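Local coordinates for succinoglycan biosynthesis protein (Bacillus cereus ATCC 14579, PDB 3B55) that binds calcium and is probably a hydrolase related to the erythromycin esterases, its physiological substrate being unestablished, at residues 109-123 with 166-180. The protein carries 1 engineered substitution. Sequence-based numbering, arbitrary orientation.
With CA (calcium ion), chain B.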
loop_
_atom_site.group_PDB
_atom_site.type_symbol
_atom_site.label_atom_id
_atom_site.label_comp_id
_atom_site.label_asym_id
_atom_site.label_seq_id
_atom_site.Cartn_x
_atom_site.Cartn_y
_atom_site.Cartn_z
ATOM N N ASN A 109 9.356 5.874 -7.219
ATOM C CA ASN A 109 9.223 4.684 -6.391
ATOM C C ASN A 109 7.777 4.317 -6.174
ATOM O O ASN A 109 6.934 5.173 -5.938
ATOM C CB ASN A 109 9.896 4.890 -5.035
ATOM C CG ASN A 109 11.294 5.417 -5.167
ATOM O OD1 ASN A 109 11.524 6.623 -5.084
ATOM N ND2 ASN A 109 12.244 4.518 -5.399
ATOM N N LEU A 110 7.500 3.030 -6.281
ATOM C CA LEU A 110 6.164 2.526 -6.067
ATOM C C LEU A 110 6.248 1.567 -4.891
ATOM O O LEU A 110 6.886 0.513 -4.980
ATOM C CB LEU A 110 5.652 1.782 -7.302
ATOM C CG LEU A 110 4.288 1.089 -7.132
ATOM C CD1 LEU A 110 3.227 2.108 -6.784
ATOM C CD2 LEU A 110 3.907 0.375 -8.422
ATOM N N VAL A 111 5.632 1.959 -3.783
ATOM C CA VAL A 111 5.611 1.128 -2.598
ATOM C C VAL A 111 4.273 0.405 -2.593
ATOM O O VAL A 111 3.210 1.026 -2.523
ATOM C CB VAL A 111 5.767 1.963 -1.306
ATOM C CG1 VAL A 111 5.649 1.059 -0.090
ATOM C CG2 VAL A 111 7.130 2.652 -1.303
ATOM N N LEU A 112 4.336 -0.914 -2.678
ATOM C CA LEU A 112 3.135 -1.729 -2.703
ATOM C C LEU A 112 2.809 -2.299 -1.355
ATOM O O LEU A 112 3.697 -2.584 -0.547
ATOM C CB LEU A 112 3.290 -2.917 -3.657
ATOM C CG LEU A 112 3.537 -2.682 -5.139
ATOM C CD1 LEU A 112 3.802 -4.024 -5.786
ATOM C CD2 LEU A 112 2.342 -1.996 -5.790
ATOM N N GLU A 113 1.516 -2.485 -1.140
ATOM C CA GLU A 113 1.035 -3.077 0.079
ATOM C C GLU A 113 1.315 -4.564 -0.158
ATOM O O GLU A 113 0.407 -5.401 -0.242
ATOM C CB GLU A 113 -0.453 -2.844 0.210
ATOM C CG GLU A 113 -0.985 -3.266 1.519
ATOM C CD GLU A 113 -2.413 -3.633 1.405
ATOM O OE1 GLU A 113 -3.273 -2.742 1.208
ATOM O OE2 GLU A 113 -2.653 -4.840 1.496
ATOM N N GLU A 114 2.598 -4.875 -0.287
ATOM C CA GLU A 114 3.052 -6.235 -0.536
ATOM C C GLU A 114 4.265 -6.497 0.352
ATOM O O GLU A 114 4.942 -5.565 0.785
ATOM C CB GLU A 114 3.424 -6.365 -2.019
ATOM C CG GLU A 114 3.917 -7.733 -2.451
ATOM C CD GLU A 114 2.901 -8.818 -2.181
ATOM O OE1 GLU A 114 2.747 -9.205 -1.003
ATOM O OE2 GLU A 114 2.252 -9.275 -3.144
ATOM N N GLY A 115 4.530 -7.765 0.633
ATOM C CA GLY A 115 5.664 -8.103 1.469
ATOM C C GLY A 115 6.953 -7.530 0.912
ATOM O O GLY A 115 7.191 -7.557 -0.298
ATOM N N TRP A 116 7.784 -6.995 1.800
ATOM C CA TRP A 116 9.058 -6.417 1.407
ATOM C C TRP A 116 9.940 -7.451 0.712
ATOM O O TRP A 116 10.633 -7.121 -0.247
ATOM C CB TRP A 116 9.765 -5.835 2.638
ATOM C CG TRP A 116 11.226 -5.551 2.445
ATOM C CD1 TRP A 116 12.246 -6.463 2.424
ATOM C CD2 TRP A 116 11.834 -4.266 2.270
ATOM N NE1 TRP A 116 13.452 -5.823 2.250
ATOM C CE2 TRP A 116 13.228 -4.474 2.155
ATOM C CE3 TRP A 116 11.337 -2.959 2.204
ATOM C CZ2 TRP A 116 14.131 -3.419 1.972
ATOM C CZ3 TRP A 116 12.238 -1.907 2.024
ATOM C CH2 TRP A 116 13.618 -2.146 1.911
ATOM N N ASP A 117 9.914 -8.692 1.191
ATOM C CA ASP A 117 10.731 -9.742 0.587
ATOM C C ASP A 117 10.279 -10.120 -0.817
ATOM O O ASP A 117 11.100 -10.281 -1.723
ATOM C CB ASP A 117 10.748 -11.006 1.462
ATOM C CG ASP A 117 9.362 -11.459 1.876
ATOM O OD1 ASP A 117 8.392 -11.200 1.133
ATOM O OD2 ASP A 117 9.245 -12.090 2.946
ATOM N N ARG A 118 8.972 -10.262 -0.999
ATOM C CA ARG A 118 8.427 -10.636 -2.292
ATOM C C ARG A 118 8.698 -9.546 -3.329
ATOM O O ARG A 118 9.019 -9.844 -4.482
ATOM C CB ARG A 118 6.922 -10.924 -2.140
ATOM C CG ARG A 118 6.653 -12.026 -1.107
ATOM C CD ARG A 118 5.184 -12.222 -0.722
ATOM N NE ARG A 118 4.449 -13.023 -1.692
ATOM C CZ ARG A 118 3.737 -14.102 -1.389
ATOM N NH1 ARG A 118 3.650 -14.531 -0.132
ATOM N NH2 ARG A 118 3.091 -14.740 -2.351
ATOM N N ALA A 119 8.608 -8.286 -2.914
ATOM C CA ALA A 119 8.848 -7.173 -3.830
ATOM C C ALA A 119 10.307 -7.096 -4.301
ATOM O O ALA A 119 10.591 -6.506 -5.341
ATOM C CB ALA A 119 8.441 -5.858 -3.177
ATOM N N LEU A 120 11.229 -7.679 -3.536
ATOM C CA LEU A 120 12.636 -7.677 -3.925
ATOM C C LEU A 120 12.755 -8.350 -5.289
ATOM O O LEU A 120 13.627 -8.008 -6.085
ATOM C CB LEU A 120 13.484 -8.445 -2.904
ATOM C CG LEU A 120 13.664 -7.817 -1.520
ATOM C CD1 LEU A 120 14.492 -8.743 -0.640
ATOM C CD2 LEU A 120 14.344 -6.457 -1.655
ATOM N N GLU A 121 11.858 -9.303 -5.541
ATOM C CA GLU A 121 11.823 -10.052 -6.793
ATOM C C GLU A 121 11.064 -9.295 -7.882
ATOM O O GLU A 121 11.333 -9.468 -9.069
ATOM C CB GLU A 121 11.156 -11.411 -6.578
ATOM C CG GLU A 121 11.925 -12.376 -5.687
ATOM C CD GLU A 121 13.187 -12.920 -6.341
ATOM O OE1 GLU A 121 13.306 -12.852 -7.584
ATOM O OE2 GLU A 121 14.062 -13.427 -5.604
ATOM N N LEU A 122 10.105 -8.466 -7.479
ATOM C CA LEU A 122 9.334 -7.695 -8.444
ATOM C C LEU A 122 10.226 -6.570 -8.941
ATOM O O LEU A 122 10.176 -6.195 -10.111
ATOM C CB LEU A 122 8.076 -7.116 -7.794
ATOM C CG LEU A 122 7.104 -8.131 -7.178
ATOM C CD1 LEU A 122 5.943 -7.397 -6.533
ATOM C CD2 LEU A 122 6.609 -9.099 -8.248
ATOM N N ASP A 123 11.051 -6.046 -8.038
ATOM C CA ASP A 123 11.973 -4.972 -8.369
ATOM C C ASP A 123 12.995 -5.494 -9.380
ATOM O O ASP A 123 13.350 -4.807 -10.340
ATOM C CB ASP A 123 12.676 -4.492 -7.099
ATOM C CG ASP A 123 13.462 -3.215 -7.316
ATOM O OD1 ASP A 123 12.892 -2.262 -7.891
ATOM O OD2 ASP A 123 14.642 -3.160 -6.905
ATOM N N VAL A 166 11.902 3.517 -12.213
ATOM C CA VAL A 166 10.923 3.332 -11.152
ATOM C C VAL A 166 11.293 2.079 -10.366
ATOM O O VAL A 166 11.460 1.010 -10.952
ATOM C CB VAL A 166 9.511 3.147 -11.728
ATOM C CG1 VAL A 166 8.516 2.852 -10.602
ATOM C CG2 VAL A 166 9.111 4.397 -12.510
ATOM N N ARG A 167 11.429 2.218 -9.045
ATOM C CA ARG A 167 11.777 1.096 -8.174
ATOM C C ARG A 167 10.516 0.548 -7.515
ATOM O O ARG A 167 9.581 1.297 -7.228
ATOM C CB ARG A 167 12.744 1.541 -7.072
ATOM C CG ARG A 167 13.972 2.294 -7.554
ATOM C CD ARG A 167 14.842 1.462 -8.490
ATOM N NE ARG A 167 15.286 0.197 -7.903
ATOM C CZ ARG A 167 15.935 0.083 -6.747
ATOM N NH1 ARG A 167 16.222 1.159 -6.026
ATOM N NH2 ARG A 167 16.300 -1.115 -6.311
ATOM N N VAL A 168 10.490 -0.759 -7.277
ATOM C CA VAL A 168 9.343 -1.388 -6.641
ATOM C C VAL A 168 9.701 -1.862 -5.243
ATOM O O VAL A 168 10.566 -2.715 -5.068
ATOM C CB VAL A 168 8.827 -2.587 -7.459
ATOM C CG1 VAL A 168 7.815 -3.379 -6.646
ATOM C CG2 VAL A 168 8.184 -2.090 -8.734
ATOM N N ILE A 169 9.022 -1.302 -4.248
ATOM C CA ILE A 169 9.264 -1.655 -2.850
ATOM C C ILE A 169 8.020 -2.261 -2.198
ATOM O O ILE A 169 6.888 -1.936 -2.565
ATOM C CB ILE A 169 9.687 -0.396 -2.016
ATOM C CG1 ILE A 169 11.041 0.139 -2.494
ATOM C CG2 ILE A 169 9.752 -0.732 -0.531
ATOM C CD1 ILE A 169 10.934 1.137 -3.623
ATOM N N GLY A 170 8.249 -3.141 -1.229
ATOM C CA GLY A 170 7.161 -3.768 -0.504
ATOM C C GLY A 170 7.203 -3.291 0.941
ATOM O O GLY A 170 8.232 -3.411 1.614
HETATM N N MSE A 171 6.097 -2.751 1.436
HETATM C CA MSE A 171 6.076 -2.266 2.804
HETATM C C MSE A 171 5.490 -3.264 3.807
HETATM O O MSE A 171 5.589 -3.050 5.017
HETATM C CB MSE A 171 5.310 -0.945 2.874
HETATM C CG MSE A 171 3.817 -1.075 2.651
HETATM SE SE MSE A 171 2.900 0.633 2.737
HETATM C CE MSE A 171 1.289 0.153 1.771
ATOM N N ASP A 172 4.896 -4.352 3.318
ATOM C CA ASP A 172 4.296 -5.336 4.221
ATOM C C ASP A 172 5.292 -6.351 4.776
ATOM O O ASP A 172 6.332 -6.613 4.169
ATOM C CB ASP A 172 3.151 -6.072 3.529
ATOM C CG ASP A 172 2.084 -6.511 4.500
ATOM O OD1 ASP A 172 2.351 -6.482 5.721
ATOM O OD2 ASP A 172 0.985 -6.892 4.050
ATOM N N ILE A 173 4.950 -6.929 5.927
ATOM C CA ILE A 173 5.808 -7.901 6.605
ATOM C C ILE A 173 5.084 -9.159 7.097
ATOM O O ILE A 173 5.234 -9.544 8.256
ATOM C CB ILE A 173 6.472 -7.264 7.835
ATOM C CG1 ILE A 173 5.391 -6.643 8.724
ATOM C CG2 ILE A 173 7.487 -6.225 7.408
ATOM C CD1 ILE A 173 5.894 -6.170 10.070
ATOM N N GLN A 174 4.312 -9.805 6.234
ATOM C CA GLN A 174 3.604 -11.005 6.645
ATOM C C GLN A 174 4.587 -12.173 6.673
ATOM O O GLN A 174 4.249 -13.285 7.086
ATOM C CB GLN A 174 2.452 -11.280 5.678
ATOM C CG GLN A 174 1.664 -10.023 5.328
ATOM C CD GLN A 174 0.162 -10.216 5.417
ATOM O OE1 GLN A 174 -0.380 -10.477 6.491
ATOM N NE2 GLN A 174 -0.519 -10.085 4.283
ATOM N N SER A 175 5.814 -11.900 6.238
ATOM C CA SER A 175 6.867 -12.905 6.206
ATOM C C SER A 175 8.223 -12.273 5.879
ATOM O O SER A 175 8.307 -11.133 5.428
ATOM C CB SER A 175 6.549 -13.974 5.158
ATOM O OG SER A 175 6.623 -13.434 3.850
ATOM N N VAL A 176 9.283 -13.031 6.125
ATOM C CA VAL A 176 10.647 -12.595 5.856
ATOM C C VAL A 176 11.346 -13.790 5.232
ATOM O O VAL A 176 11.996 -14.579 5.929
ATOM C CB VAL A 176 11.388 -12.225 7.147
ATOM C CG1 VAL A 176 12.819 -11.831 6.819
ATOM C CG2 VAL A 176 10.660 -11.093 7.859
ATOM N N ASN A 177 11.208 -13.929 3.921
ATOM C CA ASN A 177 11.815 -15.057 3.232
ATOM C C ASN A 177 13.335 -14.999 3.228
ATOM O O ASN A 177 13.940 -14.025 3.663
ATOM C CB ASN A 177 11.263 -15.159 1.809
ATOM C CG ASN A 177 9.738 -15.248 1.787
ATOM O OD1 ASN A 177 9.128 -15.818 2.698
ATOM N ND2 ASN A 177 9.119 -14.696 0.747
ATOM N N GLU A 178 13.944 -16.058 2.717
ATOM C CA GLU A 178 15.388 -16.189 2.674
ATOM C C GLU A 178 16.146 -15.147 1.839
ATOM O O GLU A 178 17.299 -14.833 2.149
ATOM C CB GLU A 178 15.732 -17.609 2.212
ATOM C CG GLU A 178 17.117 -18.088 2.588
ATOM C CD GLU A 178 17.255 -19.597 2.456
ATOM O OE1 GLU A 178 18.379 -20.118 2.645
ATOM O OE2 GLU A 178 16.233 -20.263 2.170
ATOM N N ASN A 179 15.528 -14.595 0.798
ATOM C CA ASN A 179 16.235 -13.604 -0.013
ATOM C C ASN A 179 16.665 -12.388 0.799
ATOM O O ASN A 179 17.703 -11.790 0.527
ATOM C CB ASN A 179 15.394 -13.164 -1.224
ATOM C CG ASN A 179 13.963 -12.795 -0.856
ATOM O OD1 ASN A 179 13.545 -12.913 0.301
ATOM N ND2 ASN A 179 13.206 -12.334 -1.846
ATOM N N VAL A 180 15.877 -12.026 1.804
ATOM C CA VAL A 180 16.223 -10.885 2.644
ATOM C C VAL A 180 17.486 -11.215 3.436
ATOM O O VAL A 180 18.392 -10.394 3.548
ATOM C CB VAL A 180 15.079 -10.550 3.629
ATOM C CG1 VAL A 180 15.578 -9.601 4.715
ATOM C CG2 VAL A 180 13.921 -9.922 2.871
HETATM CA CA CA B . -4.879 -5.151 2.169
HETATM O O HOH W 1 0.115 -7.581 1.613
HETATM O O HOH W 2 -1.773 -5.718 4.723
HETATM O O HOH W 3 11.065 -4.363 -0.953
HETATM O O HOH W 4 8.382 -8.877 3.946
#
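The methyl of A119 drops onto G170, its CB 3.3 Å from G170 N, and helix 116-123 can lie this close because glycine offers a hollow. The helix runs nearly antiparallel to strand 167-172, their axes 6.1 Å apart, after the chain leaves strand 109-112 and doubles over its neighbour. V168, on the same face as G170, meets L122 CB with CG1 at 3.9 Å and, roughly perpendicular to that, L112 CD1. The opposite face carries V111 and I169, covered by T294 of helix 278-298; here V111 CG1 nudges M171 CB at 3.6 Å.

W116 reaches round the strand edge. With CG anti to the backbone N (chi1 164°), the rim of its indole meets G170 O beside CE3 and V180 CG2 beside CD1, while CZ3 touches I169 CG2 at 3.8 Å. Water 3 joins W116 O to G170 N.

At this segment's far end, D123 clasps the strand edge: OD1 accepts V168 N in a straight bond (173°) from above the carboxylate plane, and OD2 meets R167 NH2 in a 2.7 Å salt bridge through its syn lone pair. Nearer the helix start, D117 nests in loop 175-177, where OD2 takes S175 OG on its syn side and N177 N on the anti side, tilted out of the carboxylate plane. The carboxylate stacks on the N177 amide, planes 5° apart.

Strands 109-112 and 167-172 pair in parallel until a beta bulge shifts the register between L112 and G115. An inverse gamma turn centred on E113 marks this corner, and E113 OE2 binds the calcium with H85, while OE1 accepts a hydrogen bond from H306 N. This edge of a mostly parallel alpha/beta sheet places its metal ligand at the C-terminal end of strand 109-112, a common site for active centres in such folds.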